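Local coordinates for pesticidial crystal protein CRY2AA (Bacillus thuringiensis serovar kurstaki, PDB 1I5P) that promotes colloid-osmotic lysis of midgut epithelial cells, to which it binds, in dipteran and lepidopteran insect larvae, at residues A[87-95]-A[110-118]; A[264-272]-A[486-497]. All blocks are in the same frame, centred on the assembly; numbering follows the deposited sequence.

Contact 1: A[87-95]-A[110-118]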
# COMPACT_ATOMS: atom_id res chain seq x y z
N THR A 87 9.13 12.37 -23.45
CA THR A 87 9.07 10.95 -23.09
C THR A 87 10.18 10.60 -22.10
O THR A 87 10.37 9.42 -21.78
CB THR A 87 9.25 10.05 -24.31
OG1 THR A 87 10.52 10.32 -24.92
CG2 THR A 87 8.15 10.28 -25.33
N ASN A 88 10.91 11.60 -21.62
CA ASN A 88 12.02 11.34 -20.70
C ASN A 88 11.66 10.63 -19.40
O ASN A 88 12.44 9.80 -18.92
CB ASN A 88 12.77 12.64 -20.40
CG ASN A 88 12.10 13.49 -19.34
OD1 ASN A 88 11.11 14.18 -19.61
ND2 ASN A 88 12.63 13.45 -18.12
N LEU A 89 10.51 10.93 -18.81
CA LEU A 89 10.14 10.27 -17.55
C LEU A 89 9.82 8.79 -17.78
O LEU A 89 10.11 7.94 -16.93
CB LEU A 89 8.95 10.99 -16.89
CG LEU A 89 9.21 12.43 -16.43
CD1 LEU A 89 7.99 12.97 -15.70
CD2 LEU A 89 10.44 12.48 -15.53
N MET A 90 9.21 8.48 -18.92
CA MET A 90 8.90 7.10 -19.23
C MET A 90 10.21 6.38 -19.56
O MET A 90 10.42 5.24 -19.16
CB MET A 90 7.94 7.02 -20.43
CG MET A 90 6.52 7.43 -20.10
SD MET A 90 5.76 6.31 -18.90
CE MET A 90 4.94 5.14 -20.00
N GLN A 91 11.09 7.06 -20.28
CA GLN A 91 12.37 6.46 -20.63
C GLN A 91 13.16 6.16 -19.37
O GLN A 91 13.82 5.14 -19.27
CB GLN A 91 13.19 7.37 -21.55
CG GLN A 91 12.54 7.66 -22.90
CD GLN A 91 13.42 8.51 -23.79
OE1 GLN A 91 14.33 9.19 -23.32
NE2 GLN A 91 13.14 8.49 -25.09
N ASP A 92 13.08 7.06 -18.39
CA ASP A 92 13.80 6.88 -17.14
C ASP A 92 13.23 5.73 -16.31
O ASP A 92 13.96 5.02 -15.63
CB ASP A 92 13.78 8.17 -16.32
CG ASP A 92 14.36 7.98 -14.94
OD1 ASP A 92 15.60 7.89 -14.82
OD2 ASP A 92 13.57 7.91 -13.97
N ILE A 93 11.91 5.56 -16.36
CA ILE A 93 11.27 4.48 -15.63
C ILE A 93 11.85 3.16 -16.14
O ILE A 93 12.22 2.29 -15.35
CB ILE A 93 9.75 4.48 -15.85
CG1 ILE A 93 9.11 5.58 -14.99
CG2 ILE A 93 9.16 3.11 -15.52
CD1 ILE A 93 7.61 5.75 -15.21
N LEU A 94 11.92 3.02 -17.46
CA LEU A 94 12.46 1.81 -18.07
C LEU A 94 13.91 1.61 -17.69
O LEU A 94 14.32 0.50 -17.33
CB LEU A 94 12.38 1.89 -19.60
CG LEU A 94 13.21 0.81 -20.31
CD1 LEU A 94 12.62 -0.58 -20.05
CD2 LEU A 94 13.25 1.10 -21.80
N ARG A 95 14.71 2.67 -17.78
CA ARG A 95 16.11 2.54 -17.45
C ARG A 95 16.40 2.29 -15.98
O ARG A 95 17.32 1.54 -15.65
CB ARG A 95 16.86 3.76 -17.97
CG ARG A 95 16.76 3.86 -19.50
CD ARG A 95 16.80 2.46 -20.13
NE ARG A 95 16.93 2.44 -21.58
CZ ARG A 95 18.09 2.32 -22.23
NH1 ARG A 95 19.22 2.21 -21.55
NH2 ARG A 95 18.11 2.29 -23.55
N LEU A 110 14.01 -2.24 -27.47
CA LEU A 110 14.30 -0.90 -27.00
C LEU A 110 13.80 0.12 -28.03
O LEU A 110 13.06 1.04 -27.70
CB LEU A 110 15.80 -0.71 -26.80
CG LEU A 110 16.25 0.71 -26.43
CD1 LEU A 110 15.64 1.12 -25.10
CD2 LEU A 110 17.76 0.75 -26.34
N ALA A 111 14.23 -0.07 -29.27
CA ALA A 111 13.83 0.83 -30.35
C ALA A 111 12.32 0.89 -30.49
O ALA A 111 11.74 1.97 -30.58
CB ALA A 111 14.47 0.37 -31.66
N ARG A 112 11.66 -0.27 -30.52
CA ARG A 112 10.21 -0.29 -30.67
C ARG A 112 9.49 0.38 -29.50
O ARG A 112 8.55 1.15 -29.69
CB ARG A 112 9.70 -1.73 -30.82
CG ARG A 112 8.20 -1.82 -31.08
CD ARG A 112 7.80 -0.93 -32.26
NE ARG A 112 6.37 -1.00 -32.56
CZ ARG A 112 5.76 -2.07 -33.06
NH1 ARG A 112 6.45 -3.17 -33.33
NH2 ARG A 112 4.46 -2.03 -33.30
N VAL A 113 9.94 0.07 -28.28
CA VAL A 113 9.35 0.66 -27.09
C VAL A 113 9.44 2.18 -27.19
O VAL A 113 8.45 2.89 -26.97
CB VAL A 113 10.08 0.19 -25.81
CG1 VAL A 113 9.82 1.17 -24.66
CG2 VAL A 113 9.62 -1.20 -25.43
N ASN A 114 10.62 2.68 -27.54
CA ASN A 114 10.82 4.12 -27.67
C ASN A 114 9.91 4.76 -28.72
O ASN A 114 9.44 5.87 -28.53
CB ASN A 114 12.27 4.42 -28.03
CG ASN A 114 13.15 4.52 -26.82
OD1 ASN A 114 12.76 5.05 -25.78
ND2 ASN A 114 14.38 4.02 -26.94
N ALA A 115 9.67 4.04 -29.81
CA ALA A 115 8.80 4.56 -30.86
C ALA A 115 7.36 4.58 -30.35
O ALA A 115 6.60 5.50 -30.64
CB ALA A 115 8.90 3.68 -32.12
N GLU A 116 7.01 3.56 -29.57
CA GLU A 116 5.68 3.47 -29.00
C GLU A 116 5.44 4.55 -27.95
O GLU A 116 4.32 5.02 -27.79
CB GLU A 116 5.46 2.08 -28.38
CG GLU A 116 5.37 0.95 -29.38
CD GLU A 116 4.29 1.20 -30.43
OE1 GLU A 116 3.36 1.98 -30.16
OE2 GLU A 116 4.38 0.59 -31.52
N LEU A 117 6.49 4.94 -27.22
CA LEU A 117 6.33 5.98 -26.21
C LEU A 117 6.03 7.30 -26.91
O LEU A 117 5.21 8.09 -26.44
CB LEU A 117 7.61 6.13 -25.37
CG LEU A 117 7.90 5.06 -24.31
CD1 LEU A 117 9.19 5.40 -23.59
CD2 LEU A 117 6.75 4.97 -23.31
N ILE A 118 6.71 7.52 -28.02
CA ILE A 118 6.52 8.73 -28.81
C ILE A 118 5.11 8.75 -29.39
O ILE A 118 4.43 9.78 -29.35
CB ILE A 118 7.56 8.80 -29.96
CG1 ILE A 118 8.94 9.10 -29.38
CG2 ILE A 118 7.15 9.85 -30.98
CD1 ILE A 118 10.08 8.91 -30.36
O HOH W 1 10.87 7.64 -26.58

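Contact 2: A[264-272]-A[486-497]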
# COMPACT_ATOMS: atom_id res chain seq x y z
N TYR A 264 -15.90 4.07 -9.46
CA TYR A 264 -16.48 4.92 -8.41
C TYR A 264 -16.07 6.38 -8.54
O TYR A 264 -15.03 6.70 -9.12
CB TYR A 264 -16.07 4.41 -7.02
CG TYR A 264 -16.65 3.07 -6.64
CD1 TYR A 264 -15.85 1.93 -6.60
CD2 TYR A 264 -18.01 2.94 -6.36
CE1 TYR A 264 -16.39 0.68 -6.29
CE2 TYR A 264 -18.57 1.69 -6.05
CZ TYR A 264 -17.75 0.57 -6.02
OH TYR A 264 -18.31 -0.66 -5.77
N GLN A 265 -16.89 7.26 -7.99
CA GLN A 265 -16.61 8.69 -7.98
C GLN A 265 -16.77 9.19 -6.56
O GLN A 265 -17.62 8.71 -5.82
CB GLN A 265 -17.59 9.46 -8.87
CG GLN A 265 -17.43 9.21 -10.36
CD GLN A 265 -18.45 9.99 -11.17
OE1 GLN A 265 -18.21 11.12 -11.59
NE2 GLN A 265 -19.61 9.38 -11.39
N SER A 266 -15.94 10.16 -6.19
CA SER A 266 -15.99 10.74 -4.86
C SER A 266 -15.79 9.65 -3.81
O SER A 266 -16.57 9.51 -2.87
CB SER A 266 -17.35 11.43 -4.66
OG SER A 266 -17.31 12.35 -3.59
N LEU A 267 -14.73 8.87 -4.00
CA LEU A 267 -14.39 7.80 -3.07
C LEU A 267 -12.96 8.00 -2.59
O LEU A 267 -12.01 7.79 -3.34
CB LEU A 267 -14.50 6.45 -3.76
CG LEU A 267 -14.11 5.26 -2.88
CD1 LEU A 267 -15.03 5.23 -1.66
CD2 LEU A 267 -14.21 3.97 -3.66
N MET A 268 -12.83 8.40 -1.33
CA MET A 268 -11.52 8.62 -0.75
C MET A 268 -10.93 7.29 -0.30
O MET A 268 -11.44 6.65 0.61
CB MET A 268 -11.63 9.56 0.45
CG MET A 268 -10.30 9.82 1.15
SD MET A 268 -10.48 10.66 2.75
CE MET A 268 -10.84 9.27 3.83
N VAL A 269 -9.86 6.85 -0.97
CA VAL A 269 -9.21 5.61 -0.60
C VAL A 269 -8.37 5.98 0.62
O VAL A 269 -7.32 6.60 0.48
CB VAL A 269 -8.31 5.12 -1.75
CG1 VAL A 269 -7.58 3.85 -1.36
CG2 VAL A 269 -9.15 4.90 -3.00
N SER A 270 -8.85 5.61 1.81
CA SER A 270 -8.18 5.97 3.05
C SER A 270 -6.82 5.32 3.29
O SER A 270 -6.03 5.81 4.09
CB SER A 270 -9.09 5.67 4.25
OG SER A 270 -9.09 4.29 4.55
N SER A 271 -6.55 4.22 2.60
CA SER A 271 -5.27 3.55 2.75
C SER A 271 -5.05 2.56 1.62
O SER A 271 -5.99 2.18 0.92
CB SER A 271 -5.21 2.81 4.09
OG SER A 271 -6.22 1.83 4.17
N GLY A 272 -3.80 2.16 1.43
CA GLY A 272 -3.47 1.21 0.39
C GLY A 272 -2.61 0.10 0.93
O GLY A 272 -2.57 -0.14 2.13
N LEU A 486 -11.81 8.10 10.63
CA LEU A 486 -12.42 9.41 10.47
C LEU A 486 -13.02 9.60 9.08
O LEU A 486 -12.30 9.57 8.07
CB LEU A 486 -11.40 10.52 10.75
CG LEU A 486 -11.89 11.97 10.68
CD1 LEU A 486 -13.05 12.16 11.66
CD2 LEU A 486 -10.75 12.93 11.00
N ALA A 487 -14.33 9.81 9.02
CA ALA A 487 -15.01 10.03 7.76
C ALA A 487 -14.64 11.42 7.26
O ALA A 487 -14.27 12.28 8.05
CB ALA A 487 -16.52 9.92 7.96
N PRO A 488 -14.73 11.64 5.94
CA PRO A 488 -14.41 12.93 5.32
C PRO A 488 -15.23 14.06 5.93
O PRO A 488 -16.34 13.84 6.42
CB PRO A 488 -14.73 12.69 3.85
CG PRO A 488 -14.36 11.25 3.69
CD PRO A 488 -15.01 10.64 4.90
N GLU A 489 -14.68 15.27 5.88
CA GLU A 489 -15.36 16.43 6.44
C GLU A 489 -16.61 16.78 5.63
O GLU A 489 -17.62 17.21 6.18
CB GLU A 489 -14.41 17.63 6.47
CG GLU A 489 -12.95 17.24 6.51
CD GLU A 489 -12.24 17.70 7.78
OE1 GLU A 489 -12.69 17.33 8.89
OE2 GLU A 489 -11.24 18.43 7.66
N ASP A 490 -16.53 16.58 4.31
CA ASP A 490 -17.66 16.88 3.44
C ASP A 490 -18.34 15.61 2.95
O ASP A 490 -18.07 14.53 3.46
CB ASP A 490 -17.20 17.74 2.25
CG ASP A 490 -16.11 17.07 1.43
OD1 ASP A 490 -15.74 17.64 0.38
OD2 ASP A 490 -15.63 15.98 1.82
N TYR A 491 -19.23 15.75 1.97
CA TYR A 491 -19.95 14.60 1.44
C TYR A 491 -19.14 13.82 0.41
O TYR A 491 -19.47 13.80 -0.78
CB TYR A 491 -21.29 15.03 0.83
CG TYR A 491 -22.22 13.87 0.55
CD1 TYR A 491 -22.09 12.66 1.24
CD2 TYR A 491 -23.26 13.99 -0.37
CE1 TYR A 491 -22.96 11.60 1.01
CE2 TYR A 491 -24.15 12.93 -0.60
CZ TYR A 491 -23.99 11.74 0.10
OH TYR A 491 -24.85 10.69 -0.10
N THR A 492 -18.09 13.17 0.89
CA THR A 492 -17.21 12.38 0.05
C THR A 492 -17.23 10.94 0.56
O THR A 492 -17.33 10.71 1.77
CB THR A 492 -15.76 12.90 0.12
OG1 THR A 492 -15.73 14.27 -0.31
CG2 THR A 492 -14.84 12.07 -0.77
N GLY A 493 -17.14 9.97 -0.35
CA GLY A 493 -17.12 8.58 0.06
C GLY A 493 -15.77 8.23 0.65
O GLY A 493 -14.84 9.03 0.55
N PHE A 494 -15.65 7.07 1.27
CA PHE A 494 -14.38 6.67 1.86
C PHE A 494 -14.30 5.17 2.09
O PHE A 494 -15.32 4.49 2.19
CB PHE A 494 -14.15 7.41 3.19
CG PHE A 494 -15.17 7.09 4.25
CD1 PHE A 494 -14.85 6.24 5.30
CD2 PHE A 494 -16.45 7.64 4.20
CE1 PHE A 494 -15.79 5.94 6.30
CE2 PHE A 494 -17.40 7.34 5.19
CZ PHE A 494 -17.06 6.50 6.24
N THR A 495 -13.08 4.65 2.17
CA THR A 495 -12.87 3.23 2.38
C THR A 495 -12.31 2.94 3.77
O THR A 495 -11.80 3.83 4.45
CB THR A 495 -11.87 2.63 1.36
OG1 THR A 495 -10.59 3.23 1.56
CG2 THR A 495 -12.33 2.90 -0.06
N ILE A 496 -12.41 1.68 4.16
CA ILE A 496 -11.89 1.21 5.44
C ILE A 496 -11.29 -0.16 5.18
O ILE A 496 -11.98 -1.06 4.72
CB ILE A 496 -12.99 1.01 6.51
CG1 ILE A 496 -13.61 2.35 6.90
CG2 ILE A 496 -12.39 0.32 7.74
CD1 ILE A 496 -14.70 2.22 7.98
N SER A 497 -10.00 -0.31 5.45
CA SER A 497 -9.35 -1.59 5.25
C SER A 497 -9.92 -2.57 6.25
O SER A 497 -10.03 -2.27 7.45
CB SER A 497 -7.84 -1.49 5.46
OG SER A 497 -7.28 -2.79 5.57
O HOH W 2 -19.93 13.31 -3.40
O HOH W 3 -8.17 1.96 6.41
O HOH W 4 -8.72 1.66 0.58

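Contact 1: A[87-95]-A[110-118]
L117 packs its two methyl groups against M90 where two consecutive helices of the toxin's N-terminal helical bundle meet. The pair forms a helical hairpin: the segment axes run roughly antiparallel, at 149°, and approach to 10.5 Å. No direct hydrogen bond joins the two segments; apolar contacts, one bridging water and an arginine laid against a leucine make up the interface.

The apolar contacts run along one side of each helix. L117 CD2 lies 3.7 Å from M90 CB, and CD1 meets the same carbon from its other branch. CG of L117 stands beside its own backbone N (chi1 -75°), with the chain extended beyond it toward helix 88-101. The M90 chain bends at chi2 and chi3, which brings its CE back against L117 CD2 at 3.8 Å. M90 also touches Q179 and M183 of helix 170-193, so helix 88-101 packs on helix 170-193 here. Q91 CG adds to the cover of L117 CD1. One turn further along, L94 CD2 meets L110 CD1 at 4.1 Å and reaches V113 CG1 more loosely. At the start of helix 88-101, T87 CG2 sits over the L117 carbonyl oxygen, near I118.

The polar part is water-mediated. Q91 and N114 cross at about a right angle, with their amide planes 64° apart. The extended Q91 chain carries NE2 to the water, which accepts its hydrogen bond at 2.8 Å. The same water donates to the N114 backbone O at 3.0 Å and, weakly, to N114 OD1.

At the L110 end, the exposed R95 guanidinium comes across the end of L110. The modelled approach is unusually short and its exact placing doubtful, with L110 CD1 at the guanidinium edge, beside R95 NH2.

Contact 2: A[264-272]-A[486-497]
Three backbone hydrogen bonds pair L267 with G493 and M268 with F494 in parallel. G493 N donates to S266 O at 2.6 Å, M268 N to G493 O at 2.8 Å, and T495 N to M268 O at 3.0 Å. The last comes in almost in line with the carbonyl. The segment following the helical bundle thus adds a short parallel strand to a sheet of the C-terminal jelly-roll β-sandwich, where 493-496 also pairs with 617-626.

Past the end of strand 267-268, S270 holds T495 by two bonds. S270 OG donates to T495 O at 2.8 Å, from above the carbonyl plane. T495 OG1 stands between its own backbone N and carbonyl carbon (chi1 64°), where it accepts from S270 N at 3.0 Å. Waters extend both ends: one links S266 OG to Y491 O, and another joins S270 OG, S271 OG and S497 N.

The side chains pack on both faces. L267 CD1 lies over F494 N and meets T495 CG2 at 3.9 Å, the two side chains crossing at about a right angle. On the other face, the F494 ring itself stacks on F624 of strand 617-626. M268 bends at chi3, its SD touching P488 CG at 4.0 Å and its CE meeting F494 CB at 3.9 Å.

How the contacts relate
From the N terminus, the chain enters helix 88-101, turns, and returns in helix 107-135. Contact 1 closes that short loop, with 14 residues between its segments. The chain then completes the helical domain and passes through 264-272. Contact 2 closes a much longer loop of 213 residues, which takes in the middle β-prism domain. It brings the chain just past the helical bundle onto a sheet of the C-terminal β-sandwich. The two loops follow one another without overlap. Contact 1 is thus local to the helical bundle, while contact 2 joins distant parts of the chain. Their centres are about 35 Å apart, with nearest atoms about 20 Å apart, and they do not touch.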